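Local coordinates for Alpha/beta hydrolase family protein (Bacillus anthracis, PDB 3OOS), which is an alpha/beta-fold family hydrolase of unknown substrate, probably working through a nucleophile-elbow active site as many relatives do, at residues A[44-47]-A[48-52]; A[143-146]-A[147-151]; A[170-173]-A[174-177]; A[270-273]-A[274-277]. All coordinates share one frame; numbering follows the deposited sequence.

Contact 1 (A[44-47]-A[48-52]); sequences NPFT and DHYSV
F46 and Y50 lie side by side and point the same way, CD1 of F46 coming 4.2 Å from CD2 of Y50, which lies at the edge of the F46 ring, near its plane. T47 and V52 instead cross at about a right angle, CG2 of T47 resting 3.7 Å from CG2 of V52. That valine branch also touches CB of F46, because CG1 stands anti to the backbone N (chi1 -179°) and CG2 is turned back to the turn. The backbone between is gathered round O of F46, which accepts a bond from N of Y50 at 2.8 Å, nearly end-on to the carbonyl but bent at the hydrogen (136°), and one from N of H49 at 3.0 Å from above the carbonyl plane; the same oxygen lies in the plane of the Y50 ring, at its edge. OG1 of T47 donates to O of N44 at 2.6 Å, in the carbonyl plane, and one water donates to both OG1 of T47 and OD1 of D48. OH of Y50 is hydrogen-bonded to OG1 of T277 and NZ of K118. The turn leads into strand 51-55 with apolar groups against L26 and V28; the carbonyls of N44 and F46, each accepting two donors, would hold its shape.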
loop_
_atom_site.group_PDB
_atom_site.type_symbol
_atom_site.label_atom_id
_atom_site.label_comp_id
_atom_site.label_asym_id
_atom_site.label_seq_id
_atom_site.Cartn_x
_atom_site.Cartn_y
_atom_site.Cartn_z
ATOM N N ASN A 44 -2.649 -5.498 -9.953
ATOM C CA ASN A 44 -3.097 -6.140 -11.193
ATOM C C ASN A 44 -4.278 -5.479 -11.915
ATOM O O ASN A 44 -4.223 -5.317 -13.135
ATOM C CB ASN A 44 -3.346 -7.641 -10.987
ATOM C CG ASN A 44 -3.190 -8.441 -12.270
ATOM O OD1 ASN A 44 -3.979 -9.346 -12.554
ATOM N ND2 ASN A 44 -2.170 -8.115 -13.050
ATOM N N PRO A 45 -5.344 -5.079 -11.182
ATOM C CA PRO A 45 -6.459 -4.435 -11.889
ATOM C C PRO A 45 -6.053 -3.174 -12.649
ATOM O O PRO A 45 -6.652 -2.852 -13.676
ATOM C CB PRO A 45 -7.434 -4.085 -10.758
ATOM C CG PRO A 45 -7.164 -5.111 -9.722
ATOM C CD PRO A 45 -5.677 -5.323 -9.764
ATOM N N PHE A 46 -5.032 -2.475 -12.164
ATOM C CA PHE A 46 -4.572 -1.259 -12.828
ATOM C C PHE A 46 -3.936 -1.518 -14.194
ATOM O O PHE A 46 -3.931 -0.634 -15.051
ATOM C CB PHE A 46 -3.631 -0.472 -11.913
ATOM C CG PHE A 46 -4.316 0.089 -10.705
ATOM C CD1 PHE A 46 -5.043 1.275 -10.791
ATOM C CD2 PHE A 46 -4.262 -0.582 -9.487
ATOM C CE1 PHE A 46 -5.693 1.793 -9.673
ATOM C CE2 PHE A 46 -4.917 -0.076 -8.365
ATOM C CZ PHE A 46 -5.632 1.116 -8.459
ATOM N N THR A 47 -3.434 -2.737 -14.400
ATOM C CA THR A 47 -2.770 -3.104 -15.660
ATOM C C THR A 47 -3.718 -3.150 -16.860
ATOM O O THR A 47 -3.264 -3.192 -18.004
ATOM C CB THR A 47 -2.016 -4.456 -15.563
ATOM O OG1 THR A 47 -2.956 -5.532 -15.435
ATOM C CG2 THR A 47 -1.065 -4.457 -14.377
ATOM N N ASP A 48 -5.024 -3.139 -16.597
ATOM C CA ASP A 48 -6.023 -3.042 -17.661
ATOM C C ASP A 48 -6.031 -1.661 -18.333
ATOM O O ASP A 48 -6.515 -1.526 -19.458
ATOM C CB ASP A 48 -7.430 -3.369 -17.129
ATOM C CG ASP A 48 -7.633 -4.858 -16.842
ATOM O OD1 ASP A 48 -6.838 -5.696 -17.321
ATOM O OD2 ASP A 48 -8.612 -5.195 -16.140
ATOM N N HIS A 49 -5.494 -0.647 -17.650
ATOM C CA HIS A 49 -5.575 0.741 -18.138
ATOM C C HIS A 49 -4.288 1.555 -18.004
ATOM O O HIS A 49 -4.179 2.650 -18.567
ATOM C CB HIS A 49 -6.723 1.482 -17.446
ATOM C CG HIS A 49 -8.067 0.876 -17.697
ATOM N ND1 HIS A 49 -8.711 0.972 -18.914
ATOM C CD2 HIS A 49 -8.881 0.151 -16.896
ATOM C CE1 HIS A 49 -9.869 0.341 -18.845
ATOM N NE2 HIS A 49 -9.997 -0.166 -17.632
ATOM N N TYR A 50 -3.323 1.018 -17.263
ATOM C CA TYR A 50 -2.064 1.706 -17.006
ATOM C C TYR A 50 -0.872 0.803 -17.298
ATOM O O TYR A 50 -0.994 -0.425 -17.279
ATOM C CB TYR A 50 -1.975 2.107 -15.528
ATOM C CG TYR A 50 -2.932 3.186 -15.075
ATOM C CD1 TYR A 50 -2.577 4.534 -15.148
ATOM C CD2 TYR A 50 -4.181 2.860 -14.542
ATOM C CE1 TYR A 50 -3.453 5.534 -14.723
ATOM C CE2 TYR A 50 -5.062 3.852 -14.112
ATOM C CZ TYR A 50 -4.691 5.183 -14.205
ATOM O OH TYR A 50 -5.558 6.164 -13.777
ATOM N N SER A 51 0.273 1.423 -17.580
ATOM C CA SER A 51 1.553 0.731 -17.517
ATOM C C SER A 51 1.958 0.761 -16.052
ATOM O O SER A 51 2.305 1.821 -15.525
ATOM C CB SER A 51 2.607 1.440 -18.366
ATOM O OG SER A 51 2.267 1.415 -19.742
ATOM N N VAL A 52 1.886 -0.391 -15.393
ATOM C CA VAL A 52 2.118 -0.460 -13.949
ATOM C C VAL A 52 3.544 -0.865 -13.604
ATOM O O VAL A 52 4.021 -1.914 -14.037
ATOM C CB VAL A 52 1.099 -1.401 -13.254
ATOM C CG1 VAL A 52 1.332 -1.440 -11.743
ATOM C CG2 VAL A 52 -0.326 -0.949 -13.560
HETATM O O HOH W 1 -4.277 -6.623 -17.500
#

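Contact 2 (A[143-146]-A[147-151])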
loop_
_atom_site.group_PDB
_atom_site.type_symbol
_atom_site.label_atom_id
_atom_site.label_comp_id
_atom_site.label_asym_id
_atom_site.label_seq_id
_atom_site.Cartn_x
_atom_site.Cartn_y
_atom_site.Cartn_z
ATOM N N VAL A 143 -11.899 -4.922 20.828
ATOM C CA VAL A 143 -11.996 -6.281 21.354
ATOM C C VAL A 143 -10.903 -7.214 20.800
ATOM O O VAL A 143 -10.462 -8.139 21.487
ATOM C CB VAL A 143 -13.438 -6.861 21.141
ATOM C CG1 VAL A 143 -13.711 -7.191 19.666
ATOM C CG2 VAL A 143 -13.700 -8.053 22.054
ATOM N N LYS A 144 -10.457 -6.947 19.570
ATOM C CA LYS A 144 -9.473 -7.789 18.883
ATOM C C LYS A 144 -8.021 -7.438 19.232
ATOM O O LYS A 144 -7.097 -8.168 18.863
ATOM C CB LYS A 144 -9.673 -7.709 17.362
ATOM C CG LYS A 144 -11.070 -8.092 16.890
ATOM C CD LYS A 144 -11.296 -9.584 17.012
ATOM C CE LYS A 144 -11.015 -10.293 15.700
ATOM N NZ LYS A 144 -12.161 -10.152 14.760
ATOM N N PHE A 145 -7.825 -6.327 19.943
ATOM C CA PHE A 145 -6.475 -5.783 20.217
ATOM C C PHE A 145 -5.448 -6.791 20.741
ATOM O O PHE A 145 -4.358 -6.924 20.169
ATOM C CB PHE A 145 -6.550 -4.566 21.151
ATOM C CG PHE A 145 -5.202 -4.008 21.548
ATOM C CD1 PHE A 145 -4.519 -3.132 20.706
ATOM C CD2 PHE A 145 -4.628 -4.343 22.772
ATOM C CE1 PHE A 145 -3.275 -2.610 21.074
ATOM C CE2 PHE A 145 -3.387 -3.827 23.148
ATOM C CZ PHE A 145 -2.712 -2.958 22.298
ATOM N N ASN A 146 -5.785 -7.481 21.828
ATOM C CA ASN A 146 -4.852 -8.417 22.451
ATOM C C ASN A 146 -4.441 -9.550 21.521
ATOM O O ASN A 146 -3.259 -9.895 21.445
ATOM C CB ASN A 146 -5.422 -8.982 23.754
ATOM C CG ASN A 146 -5.479 -7.948 24.865
ATOM O OD1 ASN A 146 -4.594 -7.096 24.990
ATOM N ND2 ASN A 146 -6.521 -8.027 25.687
ATOM N N ARG A 147 -5.415 -10.111 20.806
ATOM C CA ARG A 147 -5.140 -11.205 19.879
ATOM C C ARG A 147 -4.244 -10.730 18.740
ATOM O O ARG A 147 -3.310 -11.432 18.347
ATOM C CB ARG A 147 -6.438 -11.821 19.334
ATOM C CG ARG A 147 -6.233 -13.028 18.403
ATOM C CD ARG A 147 -5.330 -14.088 19.023
ATOM N NE ARG A 147 -5.037 -15.174 18.090
ATOM C CZ ARG A 147 -4.058 -16.063 18.248
ATOM N NH1 ARG A 147 -3.255 -16.006 19.306
ATOM N NH2 ARG A 147 -3.878 -17.010 17.340
ATOM N N ILE A 148 -4.527 -9.532 18.232
ATOM C CA ILE A 148 -3.776 -8.964 17.112
ATOM C C ILE A 148 -2.321 -8.666 17.488
ATOM O O ILE A 148 -1.410 -8.912 16.694
ATOM C CB ILE A 148 -4.503 -7.725 16.510
ATOM C CG1 ILE A 148 -5.782 -8.166 15.778
ATOM C CG2 ILE A 148 -3.584 -6.921 15.582
ATOM C CD1 ILE A 148 -5.567 -9.218 14.705
ATOM N N VAL A 149 -2.101 -8.164 18.700
ATOM C CA VAL A 149 -0.739 -7.956 19.201
ATOM C C VAL A 149 0.034 -9.282 19.184
ATOM O O VAL A 149 1.175 -9.340 18.705
ATOM C CB VAL A 149 -0.729 -7.333 20.621
ATOM C CG1 VAL A 149 0.663 -7.417 21.252
ATOM C CG2 VAL A 149 -1.192 -5.881 20.566
ATOM N N SER A 150 -0.609 -10.337 19.689
ATOM C CA SER A 150 0.000 -11.663 19.741
ATOM C C SER A 150 0.312 -12.208 18.348
ATOM O O SER A 150 1.395 -12.747 18.116
ATOM C CB SER A 150 -0.896 -12.639 20.505
ATOM O OG SER A 150 -0.280 -13.908 20.603
ATOM N N ILE A 151 -0.636 -12.058 17.423
ATOM C CA ILE A 151 -0.446 -12.511 16.042
ATOM C C ILE A 151 0.708 -11.759 15.370
ATOM O O ILE A 151 1.579 -12.376 14.754
ATOM C CB ILE A 151 -1.742 -12.380 15.191
ATOM C CG1 ILE A 151 -2.827 -13.326 15.718
ATOM C CG2 ILE A 151 -1.455 -12.694 13.726
ATOM C CD1 ILE A 151 -4.208 -13.120 15.078
#
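V149 lays CG2 over one face of the F145 ring, a CH-pi contact one turn along the first part of helix 145-155, in a helical region of this alpha/beta hydrolase that lies away from the central sheet. The methyl carbon CG2 of V149 sits 3.9 Å from the F145 ring centroid, 18° off the normal and shifted toward the rim, so that CZ of F145 is the ring atom nearest to it. A chi1 of 176° throws the F145 ring away from its backbone N and into this place. Behind this pair run the regular i to i+4 bonds: N of V149 to O of F145 at 3.0 Å, N of I148 to O of K144 at 3.0 Å, and N of S150 to O of N146 at 3.2 Å. On another side of the helix, I148 packs CG1 3.4 Å from O of K144 and reaches W172 and M175 of helix 162-176. R147, its chain bent at chi2 (51°), forms a salt bridge from NH2 to OE1 of E171 in that helix and a hydrogen bond from NH1 to a bound glycerol, probably from the crystallisation liquor. CG1 of I151 lies over one face of that guanidinium, 3.7 Å above its plane and toward the rim.

Contact 3 (A[170-173]-A[174-177]); sequences REWA and LMSF
One face of the W172 indole carries the methyl group of selenomethionine M175: CE stands 3.8 Å from the centroid of the six-membered ring, 14° off the normal, a CH-pi contact. SE of M175 follows above the same face at 5.2 Å from that centroid, which makes this a long Met-aromatic contact. The methyl is delivered by a chain extended as far as SE and bent at chi3 (63°). OG of S176 lies 3.5 Å from CD1 of W172, near the pyrrole part of the indole. At the edge of the F177 ring, near its plane, O of A173 approaches CD2 of F177 to 3.2 Å. OG of S176 donates to O of W172 at 2.8 Å, from above the carbonyl plane, while N of S176 bonds to O of A173 at 2.9 Å and only weakly to O of W172. Near the end of the helix the serine hydroxyl is therefore turned back onto a carbonyl of the preceding turn. Helix 162-176 touches three others: W172, M175 and E171 face helix 145-155, A173, L174 and F177 meet L183 of helix 180-186, and F177 also packs on V264 and E265 of helix 262-265.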
loop_
_atom_site.group_PDB
_atom_site.type_symbol
_atom_site.label_atom_id
_atom_site.label_comp_id
_atom_site.label_asym_id
_atom_site.label_seq_id
_atom_site.Cartn_x
_atom_site.Cartn_y
_atom_site.Cartn_z
ATOM N N ARG A 170 -3.764 -17.384 8.114
ATOM C CA ARG A 170 -5.156 -17.711 7.818
ATOM C C ARG A 170 -6.093 -16.883 8.696
ATOM O O ARG A 170 -7.050 -16.278 8.210
ATOM C CB ARG A 170 -5.400 -19.206 8.045
ATOM C CG ARG A 170 -6.801 -19.681 7.703
ATOM C CD ARG A 170 -7.010 -19.711 6.206
ATOM N NE ARG A 170 -8.287 -20.319 5.842
ATOM C CZ ARG A 170 -8.610 -20.684 4.606
ATOM N NH1 ARG A 170 -7.747 -20.511 3.616
ATOM N NH2 ARG A 170 -9.791 -21.230 4.361
ATOM N N GLU A 171 -5.807 -16.870 9.997
ATOM C CA GLU A 171 -6.601 -16.113 10.961
ATOM C C GLU A 171 -6.636 -14.628 10.584
ATOM O O GLU A 171 -7.699 -13.999 10.606
ATOM C CB GLU A 171 -6.033 -16.300 12.374
ATOM C CG GLU A 171 -6.910 -15.761 13.496
ATOM C CD GLU A 171 -6.385 -16.118 14.880
ATOM O OE1 GLU A 171 -5.339 -16.794 14.975
ATOM O OE2 GLU A 171 -7.023 -15.723 15.876
ATOM N N TRP A 172 -5.473 -14.083 10.223
ATOM C CA TRP A 172 -5.374 -12.690 9.799
ATOM C C TRP A 172 -6.223 -12.421 8.557
ATOM O O TRP A 172 -6.973 -11.441 8.518
ATOM C CB TRP A 172 -3.915 -12.298 9.535
ATOM C CG TRP A 172 -3.755 -10.828 9.311
ATOM C CD1 TRP A 172 -3.938 -10.155 8.138
ATOM C CD2 TRP A 172 -3.405 -9.842 10.291
ATOM N NE1 TRP A 172 -3.719 -8.815 8.323
ATOM C CE2 TRP A 172 -3.390 -8.593 9.635
ATOM C CE3 TRP A 172 -3.101 -9.892 11.658
ATOM C CZ2 TRP A 172 -3.076 -7.399 10.298
ATOM C CZ3 TRP A 172 -2.793 -8.700 12.321
ATOM C CH2 TRP A 172 -2.785 -7.474 11.638
ATOM N N ALA A 173 -6.104 -13.294 7.558
ATOM C CA ALA A 173 -6.836 -13.138 6.301
ATOM C C ALA A 173 -8.348 -13.157 6.523
ATOM O O ALA A 173 -9.081 -12.339 5.957
ATOM C CB ALA A 173 -6.424 -14.220 5.308
ATOM N N LEU A 174 -8.813 -14.082 7.359
ATOM C CA LEU A 174 -10.245 -14.206 7.634
ATOM C C LEU A 174 -10.828 -12.959 8.293
ATOM O O LEU A 174 -11.970 -12.587 8.032
ATOM C CB LEU A 174 -10.526 -15.451 8.474
ATOM C CG LEU A 174 -10.431 -16.756 7.680
ATOM C CD1 LEU A 174 -10.245 -17.937 8.623
ATOM C CD2 LEU A 174 -11.649 -16.963 6.781
HETATM N N MSE A 175 -10.028 -12.312 9.132
HETATM C CA MSE A 175 -10.421 -11.061 9.763
HETATM C C MSE A 175 -10.453 -9.918 8.747
HETATM O O MSE A 175 -11.171 -8.929 8.934
HETATM C CB MSE A 175 -9.438 -10.734 10.884
HETATM C CG MSE A 175 -9.688 -9.415 11.564
HETATM SE SE MSE A 175 -8.105 -8.862 12.514
HETATM C CE MSE A 175 -6.851 -8.652 11.018
ATOM N N SER A 176 -9.681 -10.074 7.675
ATOM C CA SER A 176 -9.448 -9.024 6.678
ATOM C C SER A 176 -10.364 -9.099 5.461
ATOM O O SER A 176 -10.283 -8.247 4.569
ATOM C CB SER A 176 -7.994 -9.091 6.203
ATOM O OG SER A 176 -7.110 -8.976 7.295
ATOM N N PHE A 177 -11.218 -10.120 5.426
ATOM C CA PHE A 177 -12.152 -10.348 4.322
ATOM C C PHE A 177 -13.585 -10.403 4.822
ATOM O O PHE A 177 -13.888 -11.104 5.789
ATOM C CB PHE A 177 -11.836 -11.671 3.613
ATOM C CG PHE A 177 -10.788 -11.556 2.546
ATOM C CD1 PHE A 177 -11.153 -11.526 1.204
ATOM C CD2 PHE A 177 -9.437 -11.485 2.878
ATOM C CE1 PHE A 177 -10.186 -11.424 0.204
ATOM C CE2 PHE A 177 -8.462 -11.379 1.887
ATOM C CZ PHE A 177 -8.838 -11.348 0.548
#

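Contact 4 (A[270-273]-A[274-277])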
loop_
_atom_site.group_PDB
_atom_site.type_symbol
_atom_site.label_atom_id
_atom_site.label_comp_id
_atom_site.label_asym_id
_atom_site.label_seq_id
_atom_site.Cartn_x
_atom_site.Cartn_y
_atom_site.Cartn_z
ATOM N N PHE A 270 -14.213 -2.670 -8.323
ATOM C CA PHE A 270 -12.847 -2.147 -8.316
ATOM C C PHE A 270 -12.343 -1.859 -9.731
ATOM O O PHE A 270 -11.638 -0.874 -9.951
ATOM C CB PHE A 270 -11.867 -3.054 -7.561
ATOM C CG PHE A 270 -10.588 -2.358 -7.189
ATOM C CD1 PHE A 270 -10.520 -1.578 -6.037
ATOM C CD2 PHE A 270 -9.462 -2.449 -8.005
ATOM C CE1 PHE A 270 -9.348 -0.911 -5.695
ATOM C CE2 PHE A 270 -8.286 -1.781 -7.673
ATOM C CZ PHE A 270 -8.228 -1.016 -6.514
ATOM N N ASN A 271 -12.712 -2.715 -10.683
ATOM C CA ASN A 271 -12.397 -2.477 -12.091
ATOM C C ASN A 271 -13.015 -1.178 -12.595
ATOM O O ASN A 271 -12.366 -0.418 -13.317
ATOM C CB ASN A 271 -12.829 -3.657 -12.966
ATOM C CG ASN A 271 -11.875 -4.835 -12.873
ATOM O OD1 ASN A 271 -10.692 -4.675 -12.561
ATOM N ND2 ASN A 271 -12.385 -6.033 -13.151
ATOM N N GLN A 272 -14.262 -0.921 -12.196
ATOM C CA GLN A 272 -14.942 0.329 -12.537
ATOM C C GLN A 272 -14.212 1.514 -11.908
ATOM O O GLN A 272 -14.036 2.557 -12.543
ATOM C CB GLN A 272 -16.406 0.293 -12.087
ATOM C CG GLN A 272 -17.230 1.489 -12.554
ATOM C CD GLN A 272 -17.136 1.709 -14.052
ATOM O OE1 GLN A 272 -17.296 0.777 -14.840
ATOM N NE2 GLN A 272 -16.870 2.947 -14.453
ATOM N N PHE A 273 -13.781 1.341 -10.657
ATOM C CA PHE A 273 -13.004 2.362 -9.958
ATOM C C PHE A 273 -11.719 2.702 -10.726
ATOM O O PHE A 273 -11.405 3.876 -10.917
ATOM C CB PHE A 273 -12.683 1.925 -8.522
ATOM C CG PHE A 273 -11.671 2.803 -7.832
ATOM C CD1 PHE A 273 -12.033 4.052 -7.327
ATOM C CD2 PHE A 273 -10.348 2.383 -7.696
ATOM C CE1 PHE A 273 -11.090 4.869 -6.691
ATOM C CE2 PHE A 273 -9.405 3.190 -7.067
ATOM C CZ PHE A 273 -9.778 4.437 -6.560
ATOM N N VAL A 274 -10.991 1.675 -11.167
ATOM C CA VAL A 274 -9.760 1.875 -11.945
ATOM C C VAL A 274 -10.043 2.702 -13.203
ATOM O O VAL A 274 -9.359 3.691 -13.479
ATOM C CB VAL A 274 -9.086 0.528 -12.326
ATOM C CG1 VAL A 274 -7.919 0.750 -13.285
ATOM C CG2 VAL A 274 -8.606 -0.206 -11.072
ATOM N N ASN A 275 -11.067 2.299 -13.952
ATOM C CA ASN A 275 -11.469 3.036 -15.146
ATOM C C ASN A 275 -11.789 4.504 -14.850
ATOM O O ASN A 275 -11.456 5.393 -15.642
ATOM C CB ASN A 275 -12.667 2.355 -15.814
ATOM C CG ASN A 275 -12.950 2.908 -17.191
ATOM O OD1 ASN A 275 -12.160 2.732 -18.117
ATOM N ND2 ASN A 275 -14.080 3.588 -17.334
ATOM N N ASP A 276 -12.406 4.752 -13.697
ATOM C CA ASP A 276 -12.817 6.102 -13.304
ATOM C C ASP A 276 -11.661 7.011 -12.860
ATOM O O ASP A 276 -11.844 8.223 -12.713
ATOM C CB ASP A 276 -13.912 6.045 -12.229
ATOM C CG ASP A 276 -15.248 5.536 -12.770
ATOM O OD1 ASP A 276 -15.429 5.460 -14.004
ATOM O OD2 ASP A 276 -16.127 5.206 -11.949
ATOM N N THR A 277 -10.479 6.431 -12.652
ATOM C CA THR A 277 -9.285 7.218 -12.322
ATOM C C THR A 277 -8.601 7.811 -13.559
ATOM O O THR A 277 -7.692 8.631 -13.429
ATOM C CB THR A 277 -8.226 6.403 -11.531
ATOM O OG1 THR A 277 -7.669 5.378 -12.366
ATOM C CG2 THR A 277 -8.821 5.791 -10.270
#
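F273 swings its ring out on the far side of CB from its own backbone N (chi1 169°), and T277, at chi1 67°, has CG2 anti to its own carbonyl carbon; together these bring the threonine methyl over one face of the phenyl. CG2 of T277 is 4.2 Å from the F273 ring centroid, 16° off the normal and displaced toward the rim, a CH-pi contact near the end of helix 267-276. The same rotation tucks OG1 of T277 over the backbone, where it donates to O of V274 at 2.6 Å, in the carbonyl plane and on a lone pair. O of V274 also accepts N of T277, so two donors from one residue hold it. One turn back, CG2 of V274 meets F270 at CE2, 3.8 Å away, and CD2 of F273 lies over a face of the F270 ring. On the solvent side Q272, in one of its two conformers, is bent at chi2 and turns its amide to D276: NE2 is 2.9 Å from OD1 and 3.5 Å from OD2 of D276, both bonds weak and so doubtful, with the amide and carboxylate planes 58° apart. The backbone continues the helical pattern, N of V274 to O of F270 and N of N275 to O of N271. V274 touches F46 and N275 touches H49 in the loop before strand 51-55. The two phenyl rings both meet Y227 edge-to-face, and F273 reaches I120, F225, T253 and F255, so this helix packs its aromatic side on strands 116-122, 224-229 and 250-255.

How the contacts relate
The contacts follow one another along the chain and form two pairs on the fold. Contacts 1 and 4 have centres about 10 Å apart and touch: contact 1 runs into strand 51-55 of the mixed eight-stranded sheet, and contact 4, on the last helix, 267-276, packs on that sheet. Contacts 2 and 3, centres about 13 Å apart, join the successive helices 145-155 and 162-176. These helices follow strand 116-122 and probably belong to the cap that this family commonly inserts after that strand. Contacts 1 and 2 have centres about 35 Å apart, on opposite sides of the chain's centre. One pair thus knits the last helix to the sheet core, the other ties together two helices of the probable cap.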